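Local structure of diaminopropionate ammonia-lyase (Escherichia coli, 4D9I) at residues Met217-Gln230 with Leu363-Thr376. The protein catalyses the pyridoxal-phosphate-dependent alpha,beta-elimination of both L- and D-2,3-diaminopropionate to pyruvate and ammonia, working as a homodimer. Residues are numbered along the deposited sequence; the frame is centred on the assembly and turned at random.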
loop_
_atom_site.group_PDB
_atom_site.type_symbol
_atom_site.label_atom_id
_atom_site.label_comp_id
_atom_site.label_asym_id
_atom_site.label_seq_id
_atom_site.Cartn_x
_atom_site.Cartn_y
_atom_site.Cartn_z
ATOM N N MET B 217 -17.216 15.936 -11.048
ATOM C CA MET B 217 -17.192 16.943 -9.983
ATOM C C MET B 217 -18.551 17.621 -9.818
ATOM O O MET B 217 -19.012 17.827 -8.691
ATOM C CB MET B 217 -16.061 17.957 -10.187
ATOM C CG MET B 217 -14.682 17.419 -9.800
ATOM S SD MET B 217 -13.264 18.533 -10.024
ATOM C CE MET B 217 -13.254 18.842 -11.785
ATOM N N ARG B 218 -19.207 17.927 -10.929
ATOM C CA ARG B 218 -20.557 18.491 -10.880
ATOM C C ARG B 218 -21.562 17.536 -10.224
ATOM O O ARG B 218 -22.397 17.972 -9.448
ATOM C CB ARG B 218 -21.023 18.920 -12.274
ATOM C CG ARG B 218 -20.426 20.236 -12.744
ATOM C CD ARG B 218 -20.804 20.514 -14.197
ATOM N NE ARG B 218 -20.196 21.743 -14.703
ATOM C CZ ARG B 218 -19.915 21.980 -15.988
ATOM N NH1 ARG B 218 -20.145 21.068 -16.930
ATOM N NH2 ARG B 218 -19.350 23.124 -16.329
ATOM N N GLU B 219 -21.467 16.238 -10.518
ATOM C CA GLU B 219 -22.337 15.250 -9.858
ATOM C C GLU B 219 -22.073 15.196 -8.344
ATOM O O GLU B 219 -22.994 14.975 -7.551
ATOM C CB GLU B 219 -22.172 13.856 -10.481
ATOM C CG GLU B 219 -23.052 12.777 -9.842
ATOM C CD GLU B 219 -22.923 11.416 -10.513
ATOM O OE1 GLU B 219 -21.781 10.993 -10.810
ATOM O OE2 GLU B 219 -23.966 10.761 -10.744
ATOM N N MET B 220 -20.811 15.396 -7.958
ATOM C CA MET B 220 -20.421 15.455 -6.539
ATOM C C MET B 220 -20.802 16.786 -5.900
ATOM O O MET B 220 -20.759 16.907 -4.693
ATOM C CB MET B 220 -18.916 15.286 -6.371
ATOM C CG MET B 220 -18.379 13.916 -6.729
ATOM S SD MET B 220 -16.588 13.989 -6.633
ATOM C CE MET B 220 -16.178 12.332 -7.177
ATOM N N GLY B 221 -21.122 17.787 -6.722
ATOM C CA GLY B 221 -21.482 19.109 -6.221
ATOM C C GLY B 221 -20.293 19.944 -5.775
ATOM O O GLY B 221 -20.458 20.856 -4.978
ATOM N N VAL B 222 -19.100 19.653 -6.299
ATOM C CA VAL B 222 -17.882 20.376 -5.892
ATOM C C VAL B 222 -17.269 21.173 -7.042
ATOM O O VAL B 222 -17.511 20.893 -8.219
ATOM C CB VAL B 222 -16.787 19.452 -5.272
ATOM C CG1 VAL B 222 -17.315 18.669 -4.070
ATOM C CG2 VAL B 222 -16.172 18.512 -6.323
ATOM N N THR B 223 -16.446 22.147 -6.693
ATOM C CA THR B 223 -15.740 22.945 -7.689
ATOM C C THR B 223 -14.246 22.888 -7.350
ATOM O O THR B 223 -13.855 23.166 -6.230
ATOM C CB THR B 223 -16.236 24.415 -7.690
ATOM O OG1 THR B 223 -17.665 24.450 -7.820
ATOM C CG2 THR B 223 -15.622 25.211 -8.845
ATOM N N PRO B 224 -13.399 22.558 -8.322
ATOM C CA PRO B 224 -11.996 22.535 -7.910
ATOM C C PRO B 224 -11.420 23.950 -7.718
ATOM O O PRO B 224 -11.699 24.859 -8.516
ATOM C CB PRO B 224 -11.310 21.818 -9.070
ATOM C CG PRO B 224 -12.167 22.106 -10.273
ATOM C CD PRO B 224 -13.565 22.403 -9.777
ATOM N N THR B 225 -10.623 24.123 -6.669
ATOM C CA THR B 225 -9.832 25.334 -6.501
ATOM C C THR B 225 -8.440 25.182 -7.132
ATOM O O THR B 225 -7.835 26.181 -7.549
ATOM C CB THR B 225 -9.638 25.667 -5.007
ATOM O OG1 THR B 225 -9.107 24.513 -4.347
ATOM C CG2 THR B 225 -10.963 26.067 -4.360
ATOM N N HIS B 226 -7.937 23.943 -7.169
ATOM C CA HIS B 226 -6.586 23.626 -7.653
ATOM C C HIS B 226 -6.582 22.486 -8.623
ATOM O O HIS B 226 -7.475 21.639 -8.584
ATOM C CB HIS B 226 -5.679 23.217 -6.484
ATOM C CG HIS B 226 -5.444 24.314 -5.488
ATOM N ND1 HIS B 226 -6.414 24.768 -4.676
ATOM C CD2 HIS B 226 -4.309 25.064 -5.201
ATOM C CE1 HIS B 226 -5.934 25.765 -3.897
ATOM N NE2 HIS B 226 -4.646 25.956 -4.226
ATOM N N VAL B 227 -5.565 22.454 -9.491
ATOM C CA VAL B 227 -5.231 21.252 -10.257
ATOM C C VAL B 227 -3.706 21.093 -10.340
ATOM O O VAL B 227 -2.972 22.068 -10.587
ATOM C CB VAL B 227 -5.919 21.210 -11.648
ATOM C CG1 VAL B 227 -5.475 22.366 -12.546
ATOM C CG2 VAL B 227 -5.689 19.862 -12.335
ATOM N N LEU B 228 -3.242 19.877 -10.057
ATOM C CA LEU B 228 -1.852 19.527 -10.238
ATOM C C LEU B 228 -1.738 18.704 -11.504
ATOM O O LEU B 228 -2.444 17.702 -11.679
ATOM C CB LEU B 228 -1.283 18.782 -9.022
ATOM C CG LEU B 228 -0.773 19.754 -7.930
ATOM C CD1 LEU B 228 -1.938 20.364 -7.160
ATOM C CD2 LEU B 228 0.198 19.087 -6.954
ATOM N N LEU B 229 -0.855 19.137 -12.390
ATOM C CA LEU B 229 -0.687 18.479 -13.665
ATOM C C LEU B 229 0.790 18.159 -13.884
ATOM O O LEU B 229 1.616 19.066 -14.038
ATOM C CB LEU B 229 -1.244 19.384 -14.797
ATOM C CG LEU B 229 -2.759 19.665 -14.799
ATOM C CD1 LEU B 229 -3.118 20.760 -15.816
ATOM C CD2 LEU B 229 -3.542 18.384 -15.089
ATOM N N GLN B 230 1.121 16.874 -13.908
ATOM C CA GLN B 230 2.484 16.449 -14.215
ATOM C C GLN B 230 2.770 16.682 -15.696
ATOM O O GLN B 230 1.881 16.522 -16.528
ATOM C CB GLN B 230 2.738 14.980 -13.830
ATOM C CG GLN B 230 1.834 13.931 -14.480
ATOM C CD GLN B 230 0.568 13.683 -13.665
ATOM O OE1 GLN B 230 -0.320 14.523 -13.630
ATOM N NE2 GLN B 230 0.492 12.536 -13.008
ATOM N N LEU B 363 1.348 27.672 -2.115
ATOM C CA LEU B 363 0.474 26.936 -3.024
ATOM C C LEU B 363 -1.000 27.286 -2.855
ATOM O O LEU B 363 -1.831 26.793 -3.607
ATOM C CB LEU B 363 0.689 25.410 -2.896
ATOM C CG LEU B 363 2.108 24.902 -3.178
ATOM C CD1 LEU B 363 2.317 23.493 -2.626
ATOM C CD2 LEU B 363 2.481 24.984 -4.659
ATOM N N ALA B 364 -1.310 28.161 -1.890
ATOM C CA ALA B 364 -2.691 28.548 -1.571
ATOM C C ALA B 364 -3.562 27.341 -1.203
ATOM O O ALA B 364 -4.774 27.331 -1.422
ATOM C CB ALA B 364 -3.316 29.371 -2.704
ATOM N N LEU B 365 -2.930 26.323 -0.637
ATOM C CA LEU B 365 -3.671 25.220 -0.036
ATOM C C LEU B 365 -4.109 25.558 1.389
ATOM O O LEU B 365 -3.301 25.975 2.222
ATOM C CB LEU B 365 -2.834 23.943 -0.045
ATOM C CG LEU B 365 -2.392 23.534 -1.462
ATOM C CD1 LEU B 365 -1.309 22.470 -1.365
ATOM C CD2 LEU B 365 -3.569 23.042 -2.289
ATOM N N ASN B 366 -5.396 25.395 1.655
ATOM C CA ASN B 366 -5.943 25.637 2.978
ATOM C C ASN B 366 -7.157 24.734 3.150
ATOM O O ASN B 366 -7.447 23.910 2.263
ATOM C CB ASN B 366 -6.301 27.126 3.147
ATOM C CG ASN B 366 -7.246 27.625 2.065
ATOM O OD1 ASN B 366 -7.976 26.843 1.450
ATOM N ND2 ASN B 366 -7.216 28.927 1.809
ATOM N N LYS B 367 -7.886 24.914 4.254
ATOM C CA LYS B 367 -9.011 24.032 4.596
ATOM C C LYS B 367 -10.201 24.120 3.614
ATOM O O LYS B 367 -11.090 23.259 3.637
ATOM C CB LYS B 367 -9.481 24.281 6.036
ATOM N N ASP B 368 -10.204 25.131 2.746
ATOM C CA ASP B 368 -11.211 25.222 1.684
ATOM C C ASP B 368 -10.782 24.607 0.342
ATOM O O ASP B 368 -11.595 24.497 -0.583
ATOM C CB ASP B 368 -11.611 26.681 1.455
ATOM C CG ASP B 368 -12.227 27.313 2.685
ATOM O OD1 ASP B 368 -13.107 26.690 3.314
ATOM O OD2 ASP B 368 -11.808 28.422 3.044
ATOM N N ALA B 369 -9.514 24.238 0.210
ATOM C CA ALA B 369 -9.020 23.767 -1.093
ATOM C C ALA B 369 -9.644 22.456 -1.572
ATOM O O ALA B 369 -9.778 21.491 -0.811
ATOM C CB ALA B 369 -7.501 23.684 -1.118
ATOM N N VAL B 370 -10.035 22.456 -2.847
ATOM C CA VAL B 370 -10.524 21.279 -3.543
ATOM C C VAL B 370 -9.537 20.970 -4.678
ATOM O O VAL B 370 -9.418 21.738 -5.660
ATOM C CB VAL B 370 -11.958 21.501 -4.062
ATOM C CG1 VAL B 370 -12.459 20.285 -4.805
ATOM C CG2 VAL B 370 -12.899 21.839 -2.899
ATOM N N VAL B 371 -8.828 19.849 -4.544
ATOM C CA VAL B 371 -7.614 19.638 -5.336
ATOM C C VAL B 371 -7.766 18.447 -6.290
ATOM O O VAL B 371 -7.884 17.310 -5.857
ATOM C CB VAL B 371 -6.381 19.473 -4.428
ATOM C CG1 VAL B 371 -5.093 19.434 -5.249
ATOM C CG2 VAL B 371 -6.306 20.607 -3.396
ATOM N N LEU B 372 -7.795 18.751 -7.588
ATOM C CA LEU B 372 -7.890 17.766 -8.627
ATOM C C LEU B 372 -6.490 17.282 -8.980
ATOM O O LEU B 372 -5.604 18.073 -9.287
ATOM C CB LEU B 372 -8.604 18.359 -9.867
ATOM C CG LEU B 372 -8.652 17.509 -11.147
ATOM C CD1 LEU B 372 -9.278 16.154 -10.910
ATOM C CD2 LEU B 372 -9.416 18.263 -12.237
ATOM N N VAL B 373 -6.294 15.973 -8.904
ATOM C CA VAL B 373 -5.014 15.335 -9.236
ATOM C C VAL B 373 -5.311 14.355 -10.353
ATOM O O VAL B 373 -6.394 13.771 -10.376
ATOM C CB VAL B 373 -4.446 14.604 -7.993
ATOM C CG1 VAL B 373 -3.152 13.873 -8.296
ATOM C CG2 VAL B 373 -4.195 15.621 -6.872
ATOM N N ILE B 374 -4.371 14.197 -11.292
ATOM C CA ILE B 374 -4.511 13.201 -12.331
ATOM C C ILE B 374 -3.497 12.081 -12.132
ATOM O O ILE B 374 -2.284 12.334 -12.099
ATOM C CB ILE B 374 -4.346 13.804 -13.756
ATOM C CG1 ILE B 374 -5.101 15.134 -13.913
ATOM C CG2 ILE B 374 -4.714 12.759 -14.806
ATOM C CD1 ILE B 374 -6.631 15.087 -13.845
ATOM N N SER B 375 -3.996 10.857 -11.977
ATOM C CA SER B 375 -3.144 9.687 -12.003
ATOM C C SER B 375 -3.128 9.181 -13.428
ATOM O O SER B 375 -4.057 8.501 -13.888
ATOM C CB SER B 375 -3.633 8.591 -11.057
ATOM O OG SER B 375 -2.634 7.600 -10.980
ATOM N N THR B 376 -2.062 9.523 -14.136
ATOM C CA THR B 376 -2.009 9.303 -15.597
ATOM C C THR B 376 -1.759 7.857 -15.998
ATOM O O THR B 376 -2.041 7.475 -17.141
ATOM C CB THR B 376 -0.915 10.180 -16.225
ATOM O OG1 THR B 376 0.262 10.066 -15.410
ATOM C CG2 THR B 376 -1.373 11.633 -16.284
HETATM O O HOH W 1 -1.707 15.105 -11.137
#
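Strands 226-230 and 370-375 run side by side and parallel, 20° apart, joined in register by His-226 N to Val-370 O, Leu-372 N to His-226 O and Leu-228 N to Leu-372 O. Val-370 O is gripped twice, since Thr-225 N also reaches it, in the carbonyl plane on a lone pair. Just before the strand, Thr-225 OG1 takes the N-H of Val-370 (2.7 Å) and shares a hydrogen bond with ND1 of His-226, also 2.7 Å, in the plane of the ring. The ring's other nitrogen, NE2, gives a weak, bent bond to Leu-363 O (3.0 Å), again in plane. Leu-365 lays CD2 over the middle of one face, a CH-pi contact 3.7 Å from the ring centroid, and His-254 stacks on the ring from the neighbouring strand 254-260. With an alanine here, Thr-225 OG1 would probably lose its ring partner, Leu-363 O its weak donor, and Leu-365 CD2 would face a gap. Further along, Leu-228 CD1 packs on Val-371 CG1 on the His-226 side of the sheet; on the reverse side Leu-372 lies alongside Val-227 and crosses Met-217 at about a right angle, CD2 against CE. At the C-terminal ends the strands spread, and water 1 bridges them: it accepts from Ile-374 N at 2.8 Å and lies within hydrogen-bonding distance of Leu-228 O and Gln-230 OE1. Gln-230, bent at chi2 (-89°), turns its amide back so that NE2 donates to Ile-374 O at 2.9 Å, close to the amide plane; Ser-339 O takes a second bond from NE2. These are adjacent central strands of the larger sheet in a fold type II enzyme. Polar side chains and a water thus tie both ends of the pair around an apolar middle, and Thr-376, just past the strand, brings OG1 close to N1 of the lysine-bound cofactor at position 77.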